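Nucleosome assembly protein (Plasmodium falciparum, PDB 5X7V) binds histones as a chaperone of the nucleosome assembly protein family and probably takes part in assembling nucleosomes. Local coordinates at residues His75-Leu81 with Lys92-Gly98; Phe51-Leu56 with Ile180-Pro184; Thr109-His113 with Phe158-Thr162; Asp64-Asp69 with Pro153-Phe158. One frame throughout, in Å; residues are numbered along the deposited sequence.

Overall arrangement
After the long helix 2-45 the chain enters helix 51-56, which interaction 2 ties to residues 180-184 near the C-terminal end; the loop it closes encloses the other three contacts. Within it, Asp64-Asp69 meets Pro153-Phe158 in interaction 4, pinning the start of helix 68-73 to the segment that follows the sheet. Interaction 1 lies inside this second loop and pairs the first two strands of the antiparallel sheet. Interaction 3 opens once that hairpin has closed, joins the third strand to residues 158-162, and crosses interaction 4, with which it shares Phe158. Leu79 and Leu81 touch Trp181 of interaction 2, while Phe97 packs on Phe158.

Interaction 1: His75-Leu81 with Lys92-Gly98; sequences HLVKLDL and KITFIFG
Strands 76-81 and 92-97 run antiparallel as the arms of a beta hairpin, their axes approaching to 4.8 Å at 160°. Asp80 and Thr94 form a hydrogen-bonded pair, each N reaching the other's O at 3.0 Å. Ile96 N donates to Lys78 O (2.8 Å), but Ile96 O accepts twice, from Val77 N (3.0 Å) and Lys78 N (3.2 Å). This is a classic beta bulge, with Val77 near -84/-21; beyond it Gly98 N reaches His75 O (2.9 Å). Lys78 NZ forms a salt bridge with Asp80 OD1 (2.9 Å) on the face shared with Thr94 and Ile96; Asp42 of helix 2-45 is a weak, long partner for the lysine and a like charge close to Asp80. Leu76, Leu79, Leu81, Ile93, Phe95 and Phe97 line the other face, where Leu76 (t, p) sets CD1 3.9 Å from the Phe97 ring centroid (CH-pi). Trp52 of helix 51-56 and Ile176 of helix 172-180 pack on this apolar face, while strand 109-116 bonds to the far edge of strand 92-97.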
loop_
_atom_site.group_PDB
_atom_site.type_symbol
_atom_site.label_atom_id
_atom_site.label_comp_id
_atom_site.label_asym_id
_atom_site.label_seq_id
_atom_site.Cartn_x
_atom_site.Cartn_y
_atom_site.Cartn_z
ATOM N N HIS A 75 -1.214 26.164 16.117
ATOM C CA HIS A 75 0.080 26.840 15.993
ATOM C C HIS A 75 1.100 25.895 15.357
ATOM O O HIS A 75 2.299 26.119 15.415
ATOM C CB HIS A 75 0.569 27.332 17.361
ATOM C CG HIS A 75 -0.462 28.118 18.114
ATOM N ND1 HIS A 75 -0.651 29.469 17.934
ATOM C CD2 HIS A 75 -1.392 27.724 19.015
ATOM C CE1 HIS A 75 -1.641 29.883 18.710
ATOM N NE2 HIS A 75 -2.108 28.843 19.372
ATOM N N LEU A 76 0.607 24.820 14.758
ATOM C CA LEU A 76 1.455 23.964 13.945
ATOM C C LEU A 76 1.700 24.722 12.639
ATOM O O LEU A 76 0.837 24.760 11.760
ATOM C CB LEU A 76 0.803 22.588 13.706
ATOM C CG LEU A 76 1.639 21.511 13.000
ATOM C CD1 LEU A 76 2.952 21.399 13.695
ATOM C CD2 LEU A 76 0.981 20.133 12.971
ATOM N N VAL A 77 2.868 25.356 12.535
ATOM C CA VAL A 77 3.193 26.153 11.369
ATOM C C VAL A 77 3.752 25.250 10.263
ATOM O O VAL A 77 3.712 25.621 9.091
ATOM C CB VAL A 77 4.228 27.287 11.689
ATOM C CG1 VAL A 77 3.735 28.211 12.758
ATOM C CG2 VAL A 77 5.552 26.719 12.101
ATOM N N LYS A 78 4.257 24.071 10.626
ATOM C CA LYS A 78 4.985 23.227 9.671
ATOM C C LYS A 78 4.977 21.745 10.022
ATOM O O LYS A 78 5.293 21.355 11.157
ATOM C CB LYS A 78 6.440 23.690 9.565
ATOM C CG LYS A 78 7.107 23.417 8.236
ATOM C CD LYS A 78 8.031 24.567 7.857
ATOM C CE LYS A 78 8.879 24.219 6.668
ATOM N NZ LYS A 78 9.421 22.881 6.858
ATOM N N LEU A 79 4.643 20.925 9.031
ATOM C CA LEU A 79 4.657 19.478 9.187
ATOM C C LEU A 79 5.451 18.905 8.035
ATOM O O LEU A 79 5.205 19.269 6.887
ATOM C CB LEU A 79 3.233 18.920 9.199
ATOM C CG LEU A 79 2.884 17.530 9.732
ATOM C CD1 LEU A 79 1.376 17.452 9.832
ATOM C CD2 LEU A 79 3.410 16.436 8.830
ATOM N N ASP A 80 6.409 18.029 8.309
ATOM C CA ASP A 80 7.166 17.468 7.196
ATOM C C ASP A 80 7.439 16.008 7.295
ATOM O O ASP A 80 7.833 15.493 8.327
ATOM C CB ASP A 80 8.481 18.204 7.003
ATOM C CG ASP A 80 8.277 19.512 6.285
ATOM O OD1 ASP A 80 7.838 20.466 6.964
ATOM O OD2 ASP A 80 8.481 19.578 5.045
ATOM N N LEU A 81 7.210 15.346 6.175
ATOM C CA LEU A 81 7.532 13.957 6.025
ATOM C C LEU A 81 8.860 13.904 5.308
ATOM O O LEU A 81 9.036 14.558 4.283
ATOM C CB LEU A 81 6.439 13.240 5.246
ATOM C CG LEU A 81 6.627 11.756 5.022
ATOM C CD1 LEU A 81 6.680 11.061 6.354
ATOM C CD2 LEU A 81 5.460 11.283 4.233
ATOM N N LYS A 92 10.630 9.921 8.892
ATOM C CA LYS A 92 10.804 10.869 9.979
ATOM C C LYS A 92 9.797 12.023 9.825
ATOM O O LYS A 92 9.815 12.750 8.826
ATOM C CB LYS A 92 12.237 11.397 9.981
ATOM C CG LYS A 92 12.668 12.035 11.272
ATOM C CD LYS A 92 13.524 13.262 11.025
ATOM C CE LYS A 92 14.803 12.935 10.282
ATOM N NZ LYS A 92 15.858 12.342 11.199
ATOM N N ILE A 93 8.911 12.196 10.798
ATOM C CA ILE A 93 7.951 13.287 10.724
ATOM C C ILE A 93 8.288 14.362 11.757
ATOM O O ILE A 93 8.627 14.057 12.898
ATOM C CB ILE A 93 6.522 12.796 10.924
ATOM C CG1 ILE A 93 6.121 11.842 9.805
ATOM C CG2 ILE A 93 5.568 13.937 10.913
ATOM C CD1 ILE A 93 4.758 11.247 10.010
ATOM N N THR A 94 8.190 15.618 11.332
ATOM C CA THR A 94 8.682 16.758 12.083
ATOM C C THR A 94 7.588 17.826 12.225
ATOM O O THR A 94 7.088 18.357 11.239
ATOM C CB THR A 94 9.947 17.343 11.387
ATOM O OG1 THR A 94 10.966 16.339 11.317
ATOM C CG2 THR A 94 10.490 18.563 12.115
ATOM N N PHE A 95 7.215 18.120 13.468
ATOM C CA PHE A 95 6.224 19.158 13.780
ATOM C C PHE A 95 6.928 20.427 14.251
ATOM O O PHE A 95 7.660 20.392 15.227
ATOM C CB PHE A 95 5.245 18.689 14.868
ATOM C CG PHE A 95 4.306 17.594 14.429
ATOM C CD1 PHE A 95 4.766 16.486 13.742
ATOM C CD2 PHE A 95 2.962 17.652 14.748
ATOM C CE1 PHE A 95 3.905 15.497 13.364
ATOM C CE2 PHE A 95 2.098 16.650 14.361
ATOM C CZ PHE A 95 2.571 15.579 13.668
ATOM N N ILE A 96 6.729 21.540 13.558
ATOM C CA ILE A 96 7.332 22.784 14.020
ATOM C C ILE A 96 6.235 23.749 14.460
ATOM O O ILE A 96 5.330 24.065 13.687
ATOM C CB ILE A 96 8.226 23.459 12.942
ATOM C CG1 ILE A 96 9.106 22.424 12.233
ATOM C CG2 ILE A 96 9.104 24.505 13.578
ATOM C CD1 ILE A 96 10.020 23.002 11.223
ATOM N N PHE A 97 6.308 24.201 15.711
ATOM C CA PHE A 97 5.277 25.056 16.267
ATOM C C PHE A 97 5.717 26.502 16.406
ATOM O O PHE A 97 6.818 26.769 16.850
ATOM C CB PHE A 97 4.845 24.534 17.625
ATOM C CG PHE A 97 4.045 23.269 17.564
ATOM C CD1 PHE A 97 4.669 22.035 17.605
ATOM C CD2 PHE A 97 2.661 23.311 17.475
ATOM C CE1 PHE A 97 3.920 20.862 17.556
ATOM C CE2 PHE A 97 1.918 22.148 17.423
ATOM C CZ PHE A 97 2.543 20.921 17.465
ATOM N N GLY A 98 4.848 27.430 16.012
ATOM C CA GLY A 98 5.066 28.843 16.239
ATOM C C GLY A 98 5.246 29.169 17.711
ATOM O O GLY A 98 4.894 28.382 18.593
#

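Interaction 2: Phe51-Leu56 with Ile180-Pro184; sequences FWANTL and IWHNP
Pro184, Trp52 and Ile180 bury the most surface where the short helix 51-56 meets residues 180-184. After Ile180 ends helix 172-180 the linker has no regular structure, and Asn183 OD1 caps Leu185 N at the start of helix 185-188. No hydrogen bond crosses between the two segments, and the contact is made mainly by apolar side chains. Thr55 and Pro184 are the closest pair of CA atoms, at 6.6 Å. The CA-to-CB bond of Pro184 points toward the helix, and its CB lies 3.7 Å from both Phe51 CZ, at the edge of that phenyl ring, and Trp52 CH2. Phe51 takes chi1 t and Trp52 chi1 m, which brings both ring ends nearer the proline although their CA-to-CB bonds leave sideways. Trp52 also sets CZ3 4.2 Å from Ile180 CG2, which meets the indole at its edge, and CZ2 4.4 Å from Trp181 CZ3. Ile180, an m, t rotamer, places CG2 4.2 Å from Thr55 CG2 and CD1 4.3 Å from Leu56 CD2. Thr55 OG1 donates to Phe51 O (2.7 Å) within the helix, while Thr55 CG2 approaches Pro184 O at 3.5 Å. Trp52 and Trp181 both reach Leu79 of strand 76-82, and Arg41 of helix 2-45 makes a cation-pi contact with Trp181. Phe5 of the second subunit packs on Phe51 and Pro184, so this junction of helices also borders the dimer interface.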
loop_
_atom_site.group_PDB
_atom_site.type_symbol
_atom_site.label_atom_id
_atom_site.label_comp_id
_atom_site.label_asym_id
_atom_site.label_seq_id
_atom_site.Cartn_x
_atom_site.Cartn_y
_atom_site.Cartn_z
ATOM N N PHE A 51 -4.097 25.767 9.249
ATOM C CA PHE A 51 -4.269 24.749 8.216
ATOM C C PHE A 51 -4.125 23.319 8.718
ATOM O O PHE A 51 -4.971 22.488 8.425
ATOM C CB PHE A 51 -3.276 24.972 7.066
ATOM C CG PHE A 51 -3.227 23.831 6.068
ATOM C CD1 PHE A 51 -4.013 23.851 4.942
ATOM C CD2 PHE A 51 -2.387 22.737 6.263
ATOM C CE1 PHE A 51 -3.973 22.814 4.045
ATOM C CE2 PHE A 51 -2.355 21.700 5.368
ATOM C CZ PHE A 51 -3.152 21.744 4.260
ATOM N N TRP A 52 -3.054 22.988 9.425
ATOM C CA TRP A 52 -2.901 21.581 9.775
ATOM C C TRP A 52 -3.939 21.182 10.787
ATOM O O TRP A 52 -4.465 20.087 10.696
ATOM C CB TRP A 52 -1.492 21.255 10.280
ATOM C CG TRP A 52 -0.516 21.135 9.137
ATOM C CD1 TRP A 52 0.496 21.992 8.832
ATOM C CD2 TRP A 52 -0.503 20.119 8.126
ATOM N NE1 TRP A 52 1.147 21.573 7.702
ATOM C CE2 TRP A 52 0.553 20.429 7.241
ATOM C CE3 TRP A 52 -1.284 18.985 7.878
ATOM C CZ2 TRP A 52 0.862 19.627 6.123
ATOM C CZ3 TRP A 52 -0.982 18.196 6.762
ATOM C CH2 TRP A 52 0.089 18.523 5.903
ATOM N N ALA A 53 -4.271 22.071 11.717
ATOM C CA ALA A 53 -5.302 21.779 12.708
ATOM C C ALA A 53 -6.575 21.321 12.026
ATOM O O ALA A 53 -7.121 20.277 12.349
ATOM C CB ALA A 53 -5.575 22.993 13.577
ATOM N N ASN A 54 -7.023 22.098 11.053
ATOM C CA ASN A 54 -8.221 21.790 10.301
ATOM C C ASN A 54 -8.038 20.723 9.247
ATOM O O ASN A 54 -9.014 20.246 8.697
ATOM C CB ASN A 54 -8.738 23.042 9.628
ATOM C CG ASN A 54 -9.212 24.048 10.602
ATOM O OD1 ASN A 54 -10.285 23.905 11.161
ATOM N ND2 ASN A 54 -8.413 25.074 10.835
ATOM N N THR A 55 -6.805 20.362 8.934
ATOM C CA THR A 55 -6.599 19.251 8.030
ATOM C C THR A 55 -6.650 17.929 8.764
ATOM O O THR A 55 -7.478 17.085 8.446
ATOM C CB THR A 55 -5.291 19.342 7.328
ATOM O OG1 THR A 55 -5.256 20.562 6.602
ATOM C CG2 THR A 55 -5.161 18.207 6.363
ATOM N N LEU A 56 -5.770 17.759 9.748
ATOM C CA LEU A 56 -5.609 16.485 10.445
ATOM C C LEU A 56 -6.916 15.853 10.916
ATOM O O LEU A 56 -7.169 14.680 10.673
ATOM C CB LEU A 56 -4.682 16.667 11.636
ATOM C CG LEU A 56 -3.258 17.012 11.251
ATOM C CD1 LEU A 56 -2.423 17.254 12.484
ATOM C CD2 LEU A 56 -2.676 15.900 10.424
ATOM N N ILE A 180 -2.380 11.303 4.042
ATOM C CA ILE A 180 -2.591 12.740 4.145
ATOM C C ILE A 180 -1.507 13.570 3.469
ATOM O O ILE A 180 -1.804 14.592 2.855
ATOM C CB ILE A 180 -2.705 13.185 5.613
ATOM C CG1 ILE A 180 -3.889 12.518 6.286
ATOM C CG2 ILE A 180 -2.930 14.682 5.706
ATOM C CD1 ILE A 180 -3.939 12.776 7.761
ATOM N N TRP A 181 -0.263 13.120 3.567
ATOM C CA TRP A 181 0.890 13.905 3.124
ATOM C C TRP A 181 0.930 14.280 1.647
ATOM O O TRP A 181 1.373 15.383 1.299
ATOM C CB TRP A 181 2.174 13.164 3.441
ATOM C CG TRP A 181 3.377 13.918 2.997
ATOM C CD1 TRP A 181 4.218 13.614 1.952
ATOM C CD2 TRP A 181 3.868 15.132 3.570
ATOM N NE1 TRP A 181 5.204 14.566 1.859
ATOM C CE2 TRP A 181 5.010 15.508 2.839
ATOM C CE3 TRP A 181 3.454 15.932 4.633
ATOM C CZ2 TRP A 181 5.734 16.642 3.139
ATOM C CZ3 TRP A 181 4.163 17.053 4.924
ATOM C CH2 TRP A 181 5.291 17.404 4.187
ATOM N N HIS A 182 0.499 13.365 0.781
ATOM C CA HIS A 182 0.588 13.576 -0.666
ATOM C C HIS A 182 -0.330 14.696 -1.127
ATOM O O HIS A 182 0.036 15.497 -1.995
ATOM C CB HIS A 182 0.266 12.285 -1.438
ATOM C CG HIS A 182 0.221 12.477 -2.925
ATOM N ND1 HIS A 182 -0.964 12.603 -3.622
ATOM C CD2 HIS A 182 1.211 12.601 -3.843
ATOM C CE1 HIS A 182 -0.703 12.797 -4.904
ATOM N NE2 HIS A 182 0.607 12.795 -5.066
ATOM N N ASN A 183 -1.533 14.740 -0.565
ATOM C CA ASN A 183 -2.434 15.855 -0.805
ATOM C C ASN A 183 -3.304 16.195 0.383
ATOM O O ASN A 183 -4.434 15.713 0.476
ATOM C CB ASN A 183 -3.354 15.591 -1.985
ATOM C CG ASN A 183 -4.106 16.842 -2.397
ATOM O OD1 ASN A 183 -3.812 17.938 -1.911
ATOM N ND2 ASN A 183 -5.073 16.694 -3.291
ATOM N N PRO A 184 -2.796 17.060 1.272
ATOM C CA PRO A 184 -3.493 17.557 2.463
ATOM C C PRO A 184 -4.634 18.479 2.122
ATOM O O PRO A 184 -5.500 18.692 2.954
ATOM C CB PRO A 184 -2.406 18.323 3.206
ATOM C CG PRO A 184 -1.504 18.772 2.159
ATOM C CD PRO A 184 -1.448 17.641 1.164
#

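Interaction 3: Thr109-His113 with Phe158-Thr162; sequences TLVKH and FEWFT
Lys112 dominates where strand 109-116, third in the antiparallel sheet, meets residues 158-162 of the connection from strand 121-126 to helix 172-180. These residues begin as a 3-10 segment and leave it through an inverse gamma turn centred on Phe161 (phi/psi -87/58). The lysine side chain is fully extended, with all four chi angles t, and lies along the indole of Trp160, itself t at chi1. Lys112 CD sits 3.6 Å from the centroid of the Trp160 six-membered ring (CH-pi) and Lys112 NZ 3.8 Å from that of the five-membered ring, 18° off the normal (cation-pi). From there Lys112 NZ donates to Trp160 O at 2.6 Å and to Thr162 O at 3.2 Å. Two residues earlier, Leu110 (m, t) also points toward the turn: its CD1 lies over the Phe161 ring, 4.1 Å from the centroid, and 4.4 Å from Phe158 CE1, and its CB 3.6 Å from Phe161 CE1. Phe158 and Phe161 both have chi1 m, bringing their rings nearer the strand, and Phe161 also meets Phe95 of strand 91-97 edge-to-face. The chemistry thus divides along the strand: aliphatic-aromatic packing at Leu110, and at Lys112 a buried ammonium held by two backbone carbonyls and an indole face.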
loop_
_atom_site.group_PDB
_atom_site.type_symbol
_atom_site.label_atom_id
_atom_site.label_comp_id
_atom_site.label_asym_id
_atom_site.label_seq_id
_atom_site.Cartn_x
_atom_site.Cartn_y
_atom_site.Cartn_z
ATOM N N THR A 109 9.867 22.254 18.273
ATOM C CA THR A 109 10.109 21.263 17.236
ATOM C C THR A 109 9.971 19.872 17.829
ATOM O O THR A 109 10.725 19.502 18.718
ATOM C CB THR A 109 11.504 21.418 16.602
ATOM O OG1 THR A 109 11.618 22.704 15.984
ATOM C CG2 THR A 109 11.747 20.333 15.551
ATOM N N LEU A 110 8.994 19.113 17.347
ATOM C CA LEU A 110 8.820 17.727 17.744
ATOM C C LEU A 110 9.235 16.802 16.601
ATOM O O LEU A 110 8.794 16.991 15.466
ATOM C CB LEU A 110 7.371 17.463 18.112
ATOM C CG LEU A 110 6.757 18.424 19.104
ATOM C CD1 LEU A 110 5.299 18.106 19.259
ATOM C CD2 LEU A 110 7.472 18.250 20.398
ATOM N N VAL A 111 10.077 15.812 16.875
ATOM C CA VAL A 111 10.413 14.844 15.832
ATOM C C VAL A 111 10.087 13.426 16.270
ATOM O O VAL A 111 10.150 13.085 17.440
ATOM C CB VAL A 111 11.911 14.910 15.411
ATOM C CG1 VAL A 111 12.229 16.231 14.735
ATOM C CG2 VAL A 111 12.810 14.699 16.614
ATOM N N LYS A 112 9.701 12.604 15.314
ATOM C CA LYS A 112 9.641 11.173 15.549
ATOM C C LYS A 112 10.172 10.444 14.325
ATOM O O LYS A 112 9.634 10.573 13.229
ATOM C CB LYS A 112 8.229 10.723 15.878
ATOM C CG LYS A 112 8.165 9.305 16.355
ATOM C CD LYS A 112 6.745 8.950 16.711
ATOM C CE LYS A 112 6.697 7.555 17.284
ATOM N NZ LYS A 112 5.389 7.230 17.883
ATOM N N HIS A 113 11.249 9.701 14.535
ATOM C CA HIS A 113 11.955 8.990 13.487
ATOM C C HIS A 113 11.711 7.495 13.705
ATOM O O HIS A 113 11.917 6.972 14.794
ATOM C CB HIS A 113 13.442 9.377 13.523
ATOM C CG HIS A 113 14.297 8.674 12.519
ATOM N ND1 HIS A 113 15.636 8.961 12.354
ATOM C CD2 HIS A 113 14.013 7.684 11.641
ATOM C CE1 HIS A 113 16.137 8.181 11.413
ATOM N NE2 HIS A 113 15.172 7.393 10.966
ATOM N N PHE A 158 -1.190 14.024 20.533
ATOM C CA PHE A 158 0.153 14.183 21.033
ATOM C C PHE A 158 0.597 12.985 21.840
ATOM O O PHE A 158 1.756 12.921 22.236
ATOM C CB PHE A 158 0.265 15.434 21.877
ATOM C CG PHE A 158 0.092 16.682 21.098
ATOM C CD1 PHE A 158 1.102 17.127 20.275
ATOM C CD2 PHE A 158 -1.077 17.419 21.186
ATOM C CE1 PHE A 158 0.955 18.261 19.542
ATOM C CE2 PHE A 158 -1.225 18.560 20.464
ATOM C CZ PHE A 158 -0.196 18.980 19.634
ATOM N N GLU A 159 -0.307 12.034 22.073
ATOM C CA GLU A 159 0.082 10.733 22.627
ATOM C C GLU A 159 0.886 9.910 21.628
ATOM O O GLU A 159 1.460 8.877 21.981
ATOM C CB GLU A 159 -1.134 9.921 23.061
ATOM C CG GLU A 159 -1.916 10.547 24.174
ATOM C CD GLU A 159 -2.907 9.585 24.758
ATOM O OE1 GLU A 159 -2.445 8.538 25.278
ATOM O OE2 GLU A 159 -4.130 9.863 24.687
ATOM N N TRP A 160 0.901 10.361 20.375
ATOM C CA TRP A 160 1.638 9.681 19.333
ATOM C C TRP A 160 3.146 9.867 19.507
ATOM O O TRP A 160 3.936 9.092 18.969
ATOM C CB TRP A 160 1.191 10.165 17.953
ATOM C CG TRP A 160 1.953 9.460 16.872
ATOM C CD1 TRP A 160 1.900 8.131 16.573
ATOM C CD2 TRP A 160 2.900 10.035 15.973
ATOM N NE1 TRP A 160 2.753 7.843 15.545
ATOM C CE2 TRP A 160 3.381 8.995 15.156
ATOM C CE3 TRP A 160 3.386 11.327 15.775
ATOM C CZ2 TRP A 160 4.334 9.208 14.164
ATOM C CZ3 TRP A 160 4.330 11.535 14.777
ATOM C CH2 TRP A 160 4.789 10.483 13.987
ATOM N N PHE A 161 3.545 10.874 20.282
ATOM C CA PHE A 161 4.962 11.122 20.533
ATOM C C PHE A 161 5.518 10.319 21.718
ATOM O O PHE A 161 6.052 10.875 22.683
ATOM C CB PHE A 161 5.189 12.608 20.733
ATOM C CG PHE A 161 4.931 13.410 19.501
ATOM C CD1 PHE A 161 5.943 13.593 18.546
ATOM C CD2 PHE A 161 3.670 13.968 19.269
ATOM C CE1 PHE A 161 5.709 14.321 17.391
ATOM C CE2 PHE A 161 3.425 14.699 18.108
ATOM C CZ PHE A 161 4.444 14.868 17.166
ATOM N N THR A 162 5.393 9.000 21.608
ATOM C CA THR A 162 6.052 8.059 22.507
ATOM C C THR A 162 7.004 7.077 21.786
ATOM O O THR A 162 7.063 7.019 20.544
ATOM C CB THR A 162 5.031 7.241 23.295
ATOM O OG1 THR A 162 5.720 6.237 24.051
ATOM C CG2 THR A 162 4.036 6.577 22.353
#

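Interaction 4: Asp64-Asp69 with Pro153-Phe158; sequences DIVPED and PKWSIF
Residues 153-158 run beside the loop Asp64-Pro67 and end against the first turn of helix 68-73. Pro153 lies at the exposed margin, its O 3.7 Å from Asp64 OD2. Lys154 then points toward the loop, its chain extended beyond chi1 m: Lys154 CG is 3.2 Å from Asp64 O, and Lys154 NZ ends 3.9 Å from Pro67 CD. Next comes Trp155, whose O accepts a hydrogen bond from Val66 N at 3.2 Å and a CA-H...O contact from Ile65 CA at 3.4 Å. With chi1 p its indole swings back, and NE1 lies 3.6 Å from Ile65 CG2. Ser156, chi1 t, donates OG to Asp69 OD1 at 2.6 Å, and Ile157 N donates to Asp69 OD2 at 2.8 Å, so the one carboxylate of Asp69, whose CA-to-CB bond points toward the segment, holds two successive residues as the chain enters its 3-10 turn. Ile157 adds an apolar contact, CB to Ile65 CG2 at 4.3 Å. Last, Phe158 brings its ring edge to Asp69, with CD2 3.5 Å from OD1. The contact joins the start of helix 68-73 to the connection between strand 121-126 and helix 172-180. Val172 of that last helix packs on Trp155 and Ile157, while Phe158 continues onto Ile72 and Leu73 of helix 68-73 and meets Trp131 edge-to-face.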
loop_
_atom_site.group_PDB
_atom_site.type_symbol
_atom_site.label_atom_id
_atom_site.label_comp_id
_atom_site.label_asym_id
_atom_site.label_seq_id
_atom_site.Cartn_x
_atom_site.Cartn_y
_atom_site.Cartn_z
ATOM N N ASP A 64 -11.834 12.295 16.286
ATOM C CA ASP A 64 -12.306 12.272 17.664
ATOM C C ASP A 64 -11.152 12.388 18.642
ATOM O O ASP A 64 -10.980 11.562 19.535
ATOM C CB ASP A 64 -13.140 11.015 17.937
ATOM C CG ASP A 64 -14.656 11.282 17.805
ATOM O OD1 ASP A 64 -15.059 12.158 16.985
ATOM O OD2 ASP A 64 -15.446 10.636 18.539
ATOM N N ILE A 65 -10.366 13.442 18.444
ATOM C CA ILE A 65 -9.331 13.864 19.383
ATOM C C ILE A 65 -9.869 14.982 20.275
ATOM O O ILE A 65 -10.796 15.704 19.901
ATOM C CB ILE A 65 -8.068 14.352 18.653
ATOM C CG1 ILE A 65 -8.442 15.421 17.624
ATOM C CG2 ILE A 65 -7.331 13.183 18.008
ATOM C CD1 ILE A 65 -7.286 15.927 16.843
ATOM N N VAL A 66 -9.283 15.116 21.456
ATOM C CA VAL A 66 -9.786 16.054 22.440
ATOM C C VAL A 66 -9.751 17.449 21.848
ATOM O O VAL A 66 -8.907 17.743 21.022
ATOM C CB VAL A 66 -8.964 15.984 23.742
ATOM C CG1 VAL A 66 -8.968 14.553 24.273
ATOM C CG2 VAL A 66 -7.553 16.457 23.512
ATOM N N PRO A 67 -10.697 18.309 22.239
ATOM C CA PRO A 67 -10.711 19.647 21.644
ATOM C C PRO A 67 -9.445 20.406 21.988
ATOM O O PRO A 67 -9.016 21.300 21.260
ATOM C CB PRO A 67 -11.949 20.299 22.276
ATOM C CG PRO A 67 -12.827 19.138 22.613
ATOM C CD PRO A 67 -11.864 18.092 23.108
ATOM N N GLU A 68 -8.844 20.025 23.103
ATOM C CA GLU A 68 -7.666 20.703 23.591
ATOM C C GLU A 68 -6.540 20.568 22.587
ATOM O O GLU A 68 -5.757 21.493 22.398
ATOM C CB GLU A 68 -7.260 20.147 24.947
ATOM C CG GLU A 68 -8.135 20.651 26.070
ATOM C CD GLU A 68 -9.481 19.931 26.144
ATOM O OE1 GLU A 68 -9.492 18.688 26.301
ATOM O OE2 GLU A 68 -10.534 20.608 26.049
ATOM N N ASP A 69 -6.482 19.417 21.928
ATOM C CA ASP A 69 -5.471 19.184 20.920
ATOM C C ASP A 69 -5.384 20.322 19.923
ATOM O O ASP A 69 -4.294 20.631 19.416
ATOM C CB ASP A 69 -5.756 17.888 20.179
ATOM C CG ASP A 69 -5.238 16.688 20.908
ATOM O OD1 ASP A 69 -4.454 16.864 21.867
ATOM O OD2 ASP A 69 -5.591 15.566 20.504
ATOM N N PRO A 153 -15.861 8.954 23.514
ATOM C CA PRO A 153 -14.525 8.339 23.510
ATOM C C PRO A 153 -13.496 9.262 22.859
ATOM O O PRO A 153 -13.809 9.859 21.814
ATOM C CB PRO A 153 -14.722 7.062 22.664
ATOM C CG PRO A 153 -16.078 7.296 21.865
ATOM C CD PRO A 153 -16.600 8.679 22.264
ATOM N N LYS A 154 -12.307 9.407 23.453
ATOM C CA LYS A 154 -11.251 10.216 22.825
ATOM C C LYS A 154 -9.842 10.016 23.395
ATOM O O LYS A 154 -9.656 9.521 24.517
ATOM C CB LYS A 154 -11.604 11.722 22.885
ATOM C CG LYS A 154 -12.810 12.182 22.053
ATOM C CD LYS A 154 -13.035 13.658 22.236
ATOM C CE LYS A 154 -14.217 14.131 21.393
ATOM N NZ LYS A 154 -14.476 15.600 21.580
ATOM N N TRP A 155 -8.857 10.430 22.602
ATOM C CA TRP A 155 -7.441 10.350 22.951
ATOM C C TRP A 155 -6.813 11.654 22.528
ATOM O O TRP A 155 -7.479 12.463 21.870
ATOM C CB TRP A 155 -6.769 9.192 22.226
ATOM C CG TRP A 155 -6.833 9.372 20.726
ATOM C CD1 TRP A 155 -7.962 9.540 19.970
ATOM C CD2 TRP A 155 -5.734 9.422 19.813
ATOM N NE1 TRP A 155 -7.633 9.681 18.649
ATOM C CE2 TRP A 155 -6.269 9.612 18.522
ATOM C CE3 TRP A 155 -4.346 9.323 19.958
ATOM C CZ2 TRP A 155 -5.475 9.709 17.385
ATOM C CZ3 TRP A 155 -3.551 9.408 18.826
ATOM C CH2 TRP A 155 -4.119 9.604 17.554
ATOM N N SER A 156 -5.539 11.858 22.854
ATOM C CA SER A 156 -4.821 13.044 22.368
ATOM C C SER A 156 -3.785 12.700 21.293
ATOM O O SER A 156 -2.916 11.858 21.500
ATOM C CB SER A 156 -4.135 13.754 23.526
ATOM O OG SER A 156 -3.345 14.833 23.081
ATOM N N ILE A 157 -3.874 13.361 20.143
ATOM C CA ILE A 157 -2.921 13.156 19.054
ATOM C C ILE A 157 -1.463 13.224 19.514
ATOM O O ILE A 157 -0.609 12.537 18.976
ATOM C CB ILE A 157 -3.138 14.187 17.929
ATOM C CG1 ILE A 157 -2.416 13.757 16.652
ATOM C CG2 ILE A 157 -2.715 15.581 18.370
ATOM C CD1 ILE A 157 -2.968 14.402 15.386
ATOM N N PHE A 158 -1.190 14.024 20.533
ATOM C CA PHE A 158 0.153 14.183 21.033
ATOM C C PHE A 158 0.597 12.985 21.840
ATOM O O PHE A 158 1.756 12.921 22.236
ATOM C CB PHE A 158 0.265 15.434 21.877
ATOM C CG PHE A 158 0.092 16.682 21.098
ATOM C CD1 PHE A 158 1.102 17.127 20.275
ATOM C CD2 PHE A 158 -1.077 17.419 21.186
ATOM C CE1 PHE A 158 0.955 18.261 19.542
ATOM C CE2 PHE A 158 -1.225 18.560 20.464
ATOM C CZ PHE A 158 -0.196 18.980 19.634
#